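Local coordinates for protein aminoglycoside-O-phosphotransferase VIII (Streptomyces rimosus, PDB 4H05) that transfers phosphate from ATP to the 3'-hydroxyl of aminoglycoside antibiotics, a modification that gives resistance to these drugs, at residues W23-D28 with G34-R39; F46-A51 with V56-E61. All blocks are in the same frame, centred on the assembly; numbering follows the deposited sequence.

Contact 1 pairs 23-28 with 34-39 in the hairpin at one edge of the five-stranded antiparallel sheet; contact 2 sets the next strand, through 46-51, against the helix of 56-61. Strands 35-40 and 43-50 are neighbours, so the two contacts meet directly: Tyr36 N lies 2.7 Å from Val47 O, and Leu38 CD1 packs on Val47 CG2. Contact 1 is mostly at the surface, larger, and held by backbone bonds and aromatic stacking. Contact 2 is smaller and buried, with no backbone bond across it; one leucine and a lysine-glutamate salt bridge span the gap. Together they resemble the nucleotide-binding side of a protein-kinase N-lobe.

Contact 1. Residues W23-D28 with G34-R39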
ATOM      1  N   TRP A  23      -3.335  19.103 -14.280  1.00 33.05           N
ATOM      2  CA  TRP A  23      -2.899  17.747 -14.117  1.00 31.45           C
ATOM      3  C   TRP A  23      -1.429  17.523 -14.054  1.00 30.76           C
ATOM      4  O   TRP A  23      -0.731  17.771 -14.994  1.00 29.73           O
ATOM      5  CB  TRP A  23      -3.445  16.930 -15.266  1.00 29.41           C
ATOM      6  CG  TRP A  23      -4.929  16.717 -15.201  1.00 30.25           C
ATOM      7  CD1 TRP A  23      -5.935  17.668 -15.235  1.00 31.33           C
ATOM      8  CD2 TRP A  23      -5.644  15.417 -15.141  1.00 30.95           C
ATOM      9  NE1 TRP A  23      -7.161  17.073 -15.199  1.00 30.43           N
ATOM     10  CE2 TRP A  23      -7.059  15.738 -15.120  1.00 29.32           C
ATOM     11  CE3 TRP A  23      -5.247  14.086 -15.121  1.00 29.31           C
ATOM     12  CZ2 TRP A  23      -8.020  14.779 -15.089  1.00 30.41           C
ATOM     13  CZ3 TRP A  23      -6.235  13.109 -15.049  1.00 31.82           C
ATOM     14  CH2 TRP A  23      -7.596  13.458 -15.026  1.00 31.79           C
ATOM     15  N   VAL A  24      -0.962  16.896 -12.983  1.00 33.23           N
ATOM     16  CA  VAL A  24       0.429  16.551 -12.835  1.00 32.98           C
ATOM     17  C   VAL A  24       0.582  15.036 -12.812  1.00 42.23           C
ATOM     18  O   VAL A  24      -0.105  14.326 -12.055  1.00 41.81           O
ATOM     19  CB  VAL A  24       0.952  17.097 -11.555  1.00 33.35           C
ATOM     20  CG1 VAL A  24       2.455  16.888 -11.467  1.00 31.30           C
ATOM     21  CG2 VAL A  24       0.573  18.575 -11.472  1.00 33.30           C
ATOM     22  N   VAL A  25       1.450  14.527 -13.670  1.00 38.36           N
ATOM     23  CA  VAL A  25       1.679  13.107 -13.696  1.00 44.16           C
ATOM     24  C   VAL A  25       2.579  12.742 -12.563  1.00 45.07           C
ATOM     25  O   VAL A  25       3.616  13.363 -12.383  1.00 47.67           O
ATOM     26  CB  VAL A  25       2.284  12.677 -14.980  1.00 46.42           C
ATOM     27  CG1 VAL A  25       2.746  11.229 -14.861  1.00 49.76           C
ATOM     28  CG2 VAL A  25       1.211  12.847 -16.045  1.00 47.62           C
ATOM     29  N   VAL A  26       2.142  11.802 -11.738  1.00 43.60           N
ATOM     30  CA  VAL A  26       2.990  11.334 -10.645  1.00 44.75           C
ATOM     31  C   VAL A  26       3.437   9.902 -10.936  1.00 51.11           C
ATOM     32  O   VAL A  26       4.500   9.508 -10.487  1.00 57.72           O
ATOM     33  CB  VAL A  26       2.409  11.601  -9.212  1.00 49.31           C
ATOM     34  CG1 VAL A  26       0.966  12.069  -9.250  1.00 49.24           C
ATOM     35  CG2 VAL A  26       2.604  10.400  -8.276  1.00 53.85           C
ATOM     36  N   GLU A  27       2.695   9.154 -11.752  1.00 51.99           N
ATOM     37  CA  GLU A  27       3.197   7.882 -12.264  1.00 60.08           C
ATOM     38  C   GLU A  27       2.359   7.517 -13.455  1.00 61.94           C
ATOM     39  O   GLU A  27       1.126   7.521 -13.350  1.00 53.25           O
ATOM     40  CB  GLU A  27       3.068   6.802 -11.181  1.00 68.93           C
ATOM     41  CG  GLU A  27       3.947   5.574 -11.378  1.00 76.70           C
ATOM     42  CD  GLU A  27       4.250   4.854 -10.050  1.00 84.50           C
ATOM     43  OE1 GLU A  27       5.191   4.012 -10.026  1.00 82.55           O
ATOM     44  OE2 GLU A  27       3.558   5.136  -9.024  1.00 76.46           O
ATOM     45  N   ASP A  28       3.000   7.251 -14.604  1.00 67.05           N
ATOM     46  CA  ASP A  28       2.243   6.933 -15.831  1.00 69.79           C
ATOM     47  C   ASP A  28       2.250   5.398 -16.044  1.00 83.86           C
ATOM     48  O   ASP A  28       2.750   4.663 -15.186  1.00 73.30           O
ATOM     49  CB  ASP A  28       2.799   7.714 -17.049  1.00 77.40           C
ATOM     50  CG  ASP A  28       1.787   7.799 -18.235  1.00 79.26           C
ATOM     51  OD1 ASP A  28       0.626   7.337 -18.096  1.00 77.21           O
ATOM     52  OD2 ASP A  28       2.159   8.323 -19.305  1.00 63.71           O
ATOM     53  N   GLY A  34      -2.317   5.790 -14.835  1.00 61.72           N
ATOM     54  CA  GLY A  34      -1.834   5.725 -13.478  1.00 54.33           C
ATOM     55  C   GLY A  34      -2.398   6.712 -12.457  1.00 43.64           C
ATOM     56  O   GLY A  34      -3.540   6.601 -12.030  1.00 40.22           O
ATOM     57  N   VAL A  35      -1.526   7.618 -12.020  1.00 38.42           N
ATOM     58  CA  VAL A  35      -1.697   8.389 -10.820  1.00 33.59           C
ATOM     59  C   VAL A  35      -1.407   9.845 -11.156  1.00 32.77           C
ATOM     60  O   VAL A  35      -0.370  10.135 -11.718  1.00 35.84           O
ATOM     61  CB  VAL A  35      -0.722   7.913  -9.719  1.00 35.54           C
ATOM     62  CG1 VAL A  35      -0.807   8.834  -8.468  1.00 35.65           C
ATOM     63  CG2 VAL A  35      -1.023   6.446  -9.330  1.00 36.83           C
ATOM     64  N   TYR A  36      -2.327  10.751 -10.809  1.00 28.02           N
ATOM     65  CA  TYR A  36      -2.170  12.173 -11.038  1.00 29.64           C
ATOM     66  C   TYR A  36      -2.528  12.994  -9.809  1.00 31.10           C
ATOM     67  O   TYR A  36      -3.376  12.575  -9.002  1.00 31.83           O
ATOM     68  CB  TYR A  36      -3.062  12.636 -12.214  1.00 32.77           C
ATOM     69  CG  TYR A  36      -2.936  11.796 -13.460  1.00 30.21           C
ATOM     70  CD1 TYR A  36      -2.077  12.154 -14.458  1.00 31.51           C
ATOM     71  CD2 TYR A  36      -3.706  10.661 -13.623  1.00 33.50           C
ATOM     72  CE1 TYR A  36      -1.934  11.386 -15.597  1.00 34.39           C
ATOM     73  CE2 TYR A  36      -3.602   9.900 -14.769  1.00 41.45           C
ATOM     74  CZ  TYR A  36      -2.690  10.266 -15.747  1.00 38.67           C
ATOM     75  OH  TYR A  36      -2.579   9.520 -16.874  1.00 50.70           O
ATOM     76  N   ARG A  37      -1.877  14.143  -9.700  1.00 30.51           N
ATOM     77  CA  ARG A  37      -2.182  15.227  -8.800  1.00 30.45           C
ATOM     78  C   ARG A  37      -2.826  16.357  -9.590  1.00 31.45           C
ATOM     79  O   ARG A  37      -2.241  16.849 -10.596  1.00 30.37           O
ATOM     80  CB  ARG A  37      -0.911  15.710  -8.175  1.00 36.19           C
ATOM     81  CG  ARG A  37      -1.083  16.867  -7.198  1.00 50.08           C
ATOM     82  CD  ARG A  37       0.296  17.353  -6.714  1.00 60.16           C
ATOM     83  NE  ARG A  37       0.873  16.356  -5.804  1.00 64.47           N
ATOM     84  CZ  ARG A  37       0.597  16.266  -4.493  1.00 68.78           C
ATOM     85  NH1 ARG A  37       1.175  15.322  -3.758  1.00 58.09           N
ATOM     86  NH2 ARG A  37      -0.256  17.113  -3.904  1.00 65.91           N
ATOM     87  N   LEU A  38      -4.056  16.702  -9.215  1.00 28.31           N
ATOM     88  CA  LEU A  38      -4.824  17.753  -9.893  1.00 29.15           C
ATOM     89  C   LEU A  38      -4.869  18.902  -8.966  1.00 30.61           C
ATOM     90  O   LEU A  38      -5.264  18.748  -7.828  1.00 34.87           O
ATOM     91  CB  LEU A  38      -6.262  17.385 -10.168  1.00 26.13           C
ATOM     92  CG  LEU A  38      -6.616  16.698 -11.456  1.00 27.15           C
ATOM     93  CD1 LEU A  38      -5.694  15.430 -11.543  1.00 26.65           C
ATOM     94  CD2 LEU A  38      -8.144  16.434 -11.482  1.00 22.31           C
ATOM     95  N   ARG A  39      -4.553  20.079  -9.468  1.00 30.21           N
ATOM     96  CA  ARG A  39      -4.455  21.242  -8.610  1.00 32.39           C
ATOM     97  C   ARG A  39      -4.919  22.515  -9.263  1.00 31.55           C
ATOM     98  O   ARG A  39      -4.633  22.750 -10.434  1.00 26.46           O
ATOM     99  CB  ARG A  39      -3.021  21.417  -8.185  1.00 34.43           C
ATOM    100  CG  ARG A  39      -2.049  21.562  -9.326  1.00 35.83           C
ATOM    101  CD  ARG A  39      -0.631  21.693  -8.794  1.00 36.22           C
ATOM    102  NE  ARG A  39       0.282  22.060  -9.877  1.00 38.49           N
ATOM    103  CZ  ARG A  39       1.590  21.811  -9.903  1.00 38.67           C
ATOM    104  NH1 ARG A  39       2.174  21.149  -8.891  1.00 36.04           N
ATOM    105  NH2 ARG A  39       2.329  22.241 -10.940  1.00 33.38           N
TER
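Trp23 and Tyr36 both carry CG anti to the carbonyl carbon (chi1 -71° and -50°), which turns the two rings toward each other on the face of the hairpin that both residues share. The tryptophan presents its edge to the tyrosine face in an edge-to-face pair, ring centroids 5.1 Å apart and planes at 64°; CE3 of Trp23 comes within 3.7 Å of Tyr36 CG. Leu38 lies over a face of the indole in a CH-pi contact, its CG 3.8 Å from the centre of the five-membered ring. At the rim of the phenol, Val25 CG2 lies 3.5 Å from Tyr36 CE1. Helix 6-17 packs on this same aromatic group through Leu11 and Leu14. Elsewhere, Val24 CG2 sits 3.7 Å above Arg39 CZ, over the middle of a guanidinium that is salt-bridged to Glu22. Reciprocal backbone bonds join Val24 and Arg37. Nearer the turn the register slips by one: Val26 N (3.0 Å) and the more distant Glu27 N (3.2 Å) both donate to Val35 O, from the same face of its carbonyl plane, and Glu27 O accepts Val35 N. This is a classic beta bulge, here in an antiparallel hairpin consistent with the one that carries the nucleotide-positioning loop in kinase-like phosphotransferases; the side chain of Val35 is about 6 Å from that of Asp210, a predicted magnesium ligand.

Contact 2. Residues F46-A51 with V56-E61; sequences FVKVAA and VGLLGE
Leu58 buries more surface here than any other residue, dividing its two methyl groups between Lys48 and Ala50 on the facing strand. CD1 rests 3.5 Å from Ala50 CB and equally near Ala50 N, so it covers the backbone as well as the methyl. CD2 presses against the lysine chain, 3.4 Å from Lys48 CE, tighter than a usual carbon-carbon contact. Lys48 leaves the strand toward the helix and bends at its third torsion (chi3 48°), which carries NZ past the leucine to Glu61. There NZ donates to OE1 at 2.6 Å, using the syn lone pair of that oxygen, in a short salt bridge; OE2 stands farther off, 3.2 Å from NZ. Glu61 reaches out with CG anti to its backbone N (chi1 -172°) and an extended chain beyond, meeting the lysine at about a right angle. Leu58 CD2 thus lies beside the end of the lysine chain, 3.8 Å from Lys48 NZ. Lys48 NZ also forms a salt bridge with OD1 of Asp210, a predicted magnesium ligand, while OE2 of Glu61 takes a weak hydrogen bond from Val211 N. Such a pair between a strand and the helix after it matches the conserved lysine-glutamate pair of the protein-kinase fold, in which the glutamate holds the lysine that contacts the ATP phosphates. Strand 43-50 runs between strands 35-40 and 86-93; its Lys48 and Ala50 side faces helix 54-71, and Val47 and Val49 pack against helix 6-17 on the other.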
ATOM      1  N   PHE A  46      -6.007  13.909  -5.628  1.00 26.92           N
ATOM      2  CA  PHE A  46      -5.321  12.785  -6.210  1.00 26.46           C
ATOM      3  C   PHE A  46      -6.279  11.989  -7.100  1.00 25.22           C
ATOM      4  O   PHE A  46      -7.420  11.675  -6.682  1.00 29.55           O
ATOM      5  CB  PHE A  46      -4.859  11.834  -5.069  1.00 30.29           C
ATOM      6  CG  PHE A  46      -3.744  12.346  -4.195  1.00 36.05           C
ATOM      7  CD1 PHE A  46      -3.404  11.629  -3.015  1.00 39.65           C
ATOM      8  CD2 PHE A  46      -3.018  13.523  -4.477  1.00 36.01           C
ATOM      9  CE1 PHE A  46      -2.378  12.067  -2.176  1.00 33.32           C
ATOM     10  CE2 PHE A  46      -1.996  13.947  -3.620  1.00 40.13           C
ATOM     11  CZ  PHE A  46      -1.679  13.211  -2.470  1.00 36.86           C
ATOM     12  N   VAL A  47      -5.813  11.575  -8.281  1.00 26.47           N
ATOM     13  CA  VAL A  47      -6.638  10.800  -9.259  1.00 25.94           C
ATOM     14  C   VAL A  47      -5.864   9.586  -9.687  1.00 26.84           C
ATOM     15  O   VAL A  47      -4.688   9.686 -10.036  1.00 28.83           O
ATOM     16  CB  VAL A  47      -6.976  11.600 -10.499  1.00 25.70           C
ATOM     17  CG1 VAL A  47      -7.583  10.706 -11.556  1.00 22.28           C
ATOM     18  CG2 VAL A  47      -7.837  12.820 -10.147  1.00 22.78           C
ATOM     19  N   LYS A  48      -6.494   8.428  -9.545  1.00 30.34           N
ATOM     20  CA  LYS A  48      -5.916   7.149  -9.914  1.00 32.98           C
ATOM     21  C   LYS A  48      -6.843   6.576 -10.974  1.00 34.33           C
ATOM     22  O   LYS A  48      -8.057   6.587 -10.819  1.00 34.41           O
ATOM     23  CB  LYS A  48      -5.813   6.179  -8.710  1.00 34.13           C
ATOM     24  CG  LYS A  48      -4.707   6.552  -7.736  1.00 37.20           C
ATOM     25  CD  LYS A  48      -4.577   5.716  -6.458  1.00 33.79           C
ATOM     26  CE  LYS A  48      -4.608   4.242  -6.683  1.00 33.83           C
ATOM     27  NZ  LYS A  48      -4.513   3.503  -5.396  1.00 29.11           N
ATOM     28  N   VAL A  49      -6.253   6.104 -12.056  1.00 37.47           N
ATOM     29  CA  VAL A  49      -6.997   5.372 -13.066  1.00 41.78           C
ATOM     30  C   VAL A  49      -6.200   4.093 -13.290  1.00 42.68           C
ATOM     31  O   VAL A  49      -4.971   4.118 -13.365  1.00 45.54           O
ATOM     32  CB  VAL A  49      -7.131   6.227 -14.373  1.00 49.16           C
ATOM     33  CG1 VAL A  49      -8.183   5.653 -15.322  1.00 51.25           C
ATOM     34  CG2 VAL A  49      -7.510   7.662 -14.031  1.00 44.68           C
ATOM     35  N   ALA A  50      -6.886   2.961 -13.351  1.00 46.74           N
ATOM     36  CA  ALA A  50      -6.162   1.706 -13.421  1.00 47.95           C
ATOM     37  C   ALA A  50      -6.474   0.855 -14.673  1.00 58.58           C
ATOM     38  O   ALA A  50      -7.664   0.695 -15.087  1.00 43.38           O
ATOM     39  CB  ALA A  50      -6.426   0.904 -12.190  1.00 42.87           C
ATOM     40  N   ALA A  51      -5.368   0.308 -15.216  1.00 71.18           N
ATOM     41  CA  ALA A  51      -5.353  -0.708 -16.294  1.00 80.76           C
ATOM     42  C   ALA A  51      -5.798  -2.140 -15.824  1.00 82.19           C
ATOM     43  O   ALA A  51      -5.000  -2.885 -15.244  1.00 77.99           O
ATOM     44  CB  ALA A  51      -3.952  -0.749 -16.939  1.00 68.23           C
ATOM     45  N   VAL A  56     -10.454  -3.441 -10.739  1.00 59.85           N
ATOM     46  CA  VAL A  56     -11.300  -4.037  -9.664  1.00 57.93           C
ATOM     47  C   VAL A  56     -10.745  -3.563  -8.316  1.00 46.87           C
ATOM     48  O   VAL A  56     -11.485  -3.257  -7.364  1.00 45.05           O
ATOM     49  CB  VAL A  56     -11.305  -5.589  -9.662  1.00 59.38           C
ATOM     50  CG1 VAL A  56     -12.304  -6.128  -8.603  1.00 45.90           C
ATOM     51  CG2 VAL A  56     -11.634  -6.102 -11.048  1.00 58.55           C
ATOM     52  N   GLY A  57      -9.421  -3.514  -8.289  1.00 47.01           N
ATOM     53  CA  GLY A  57      -8.669  -2.991  -7.179  1.00 46.21           C
ATOM     54  C   GLY A  57      -9.159  -1.640  -6.766  1.00 35.17           C
ATOM     55  O   GLY A  57      -9.572  -1.513  -5.652  1.00 37.20           O
ATOM     56  N   LEU A  58      -9.129  -0.638  -7.662  1.00 40.81           N
ATOM     57  CA  LEU A  58      -9.659   0.721  -7.341  1.00 36.29           C
ATOM     58  C   LEU A  58     -11.085   0.837  -6.835  1.00 37.31           C
ATOM     59  O   LEU A  58     -11.343   1.652  -5.942  1.00 36.30           O
ATOM     60  CB  LEU A  58      -9.502   1.668  -8.507  1.00 38.68           C
ATOM     61  CG  LEU A  58      -8.126   2.062  -8.971  1.00 37.03           C
ATOM     62  CD1 LEU A  58      -8.242   3.108 -10.153  1.00 33.49           C
ATOM     63  CD2 LEU A  58      -7.387   2.614  -7.768  1.00 36.48           C
ATOM     64  N   LEU A  59     -12.047   0.075  -7.356  1.00 38.92           N
ATOM     65  CA  LEU A  59     -13.432   0.112  -6.746  1.00 33.96           C
ATOM     66  C   LEU A  59     -13.472  -0.316  -5.301  1.00 36.61           C
ATOM     67  O   LEU A  59     -14.188   0.237  -4.378  1.00 39.46           O
ATOM     68  CB  LEU A  59     -14.364  -0.849  -7.474  1.00 40.71           C
ATOM     69  CG  LEU A  59     -14.824  -0.354  -8.866  1.00 44.01           C
ATOM     70  CD1 LEU A  59     -13.680  -0.415  -9.882  1.00 39.04           C
ATOM     71  CD2 LEU A  59     -16.085  -1.111  -9.323  1.00 41.39           C
ATOM     72  N   GLY A  60     -12.704  -1.348  -5.077  1.00 30.75           N
ATOM     73  CA  GLY A  60     -12.553  -1.799  -3.745  1.00 29.23           C
ATOM     74  C   GLY A  60     -11.858  -0.747  -2.905  1.00 25.88           C
ATOM     75  O   GLY A  60     -12.086  -0.705  -1.739  1.00 27.28           O
ATOM     76  N   GLU A  61     -10.980   0.067  -3.489  1.00 24.49           N
ATOM     77  CA  GLU A  61     -10.235   1.015  -2.682  1.00 21.86           C
ATOM     78  C   GLU A  61     -11.118   2.111  -2.143  1.00 22.34           C
ATOM     79  O   GLU A  61     -11.028   2.437  -0.949  1.00 26.98           O
ATOM     80  CB  GLU A  61      -9.045   1.508  -3.437  1.00 24.10           C
ATOM     81  CG  GLU A  61      -8.142   2.337  -2.572  1.00 24.70           C
ATOM     82  CD  GLU A  61      -6.891   2.816  -3.277  1.00 25.92           C
ATOM     83  OE1 GLU A  61      -6.609   2.328  -4.394  1.00 28.60           O
ATOM     84  OE2 GLU A  61      -6.198   3.684  -2.659  1.00 26.90           O
TER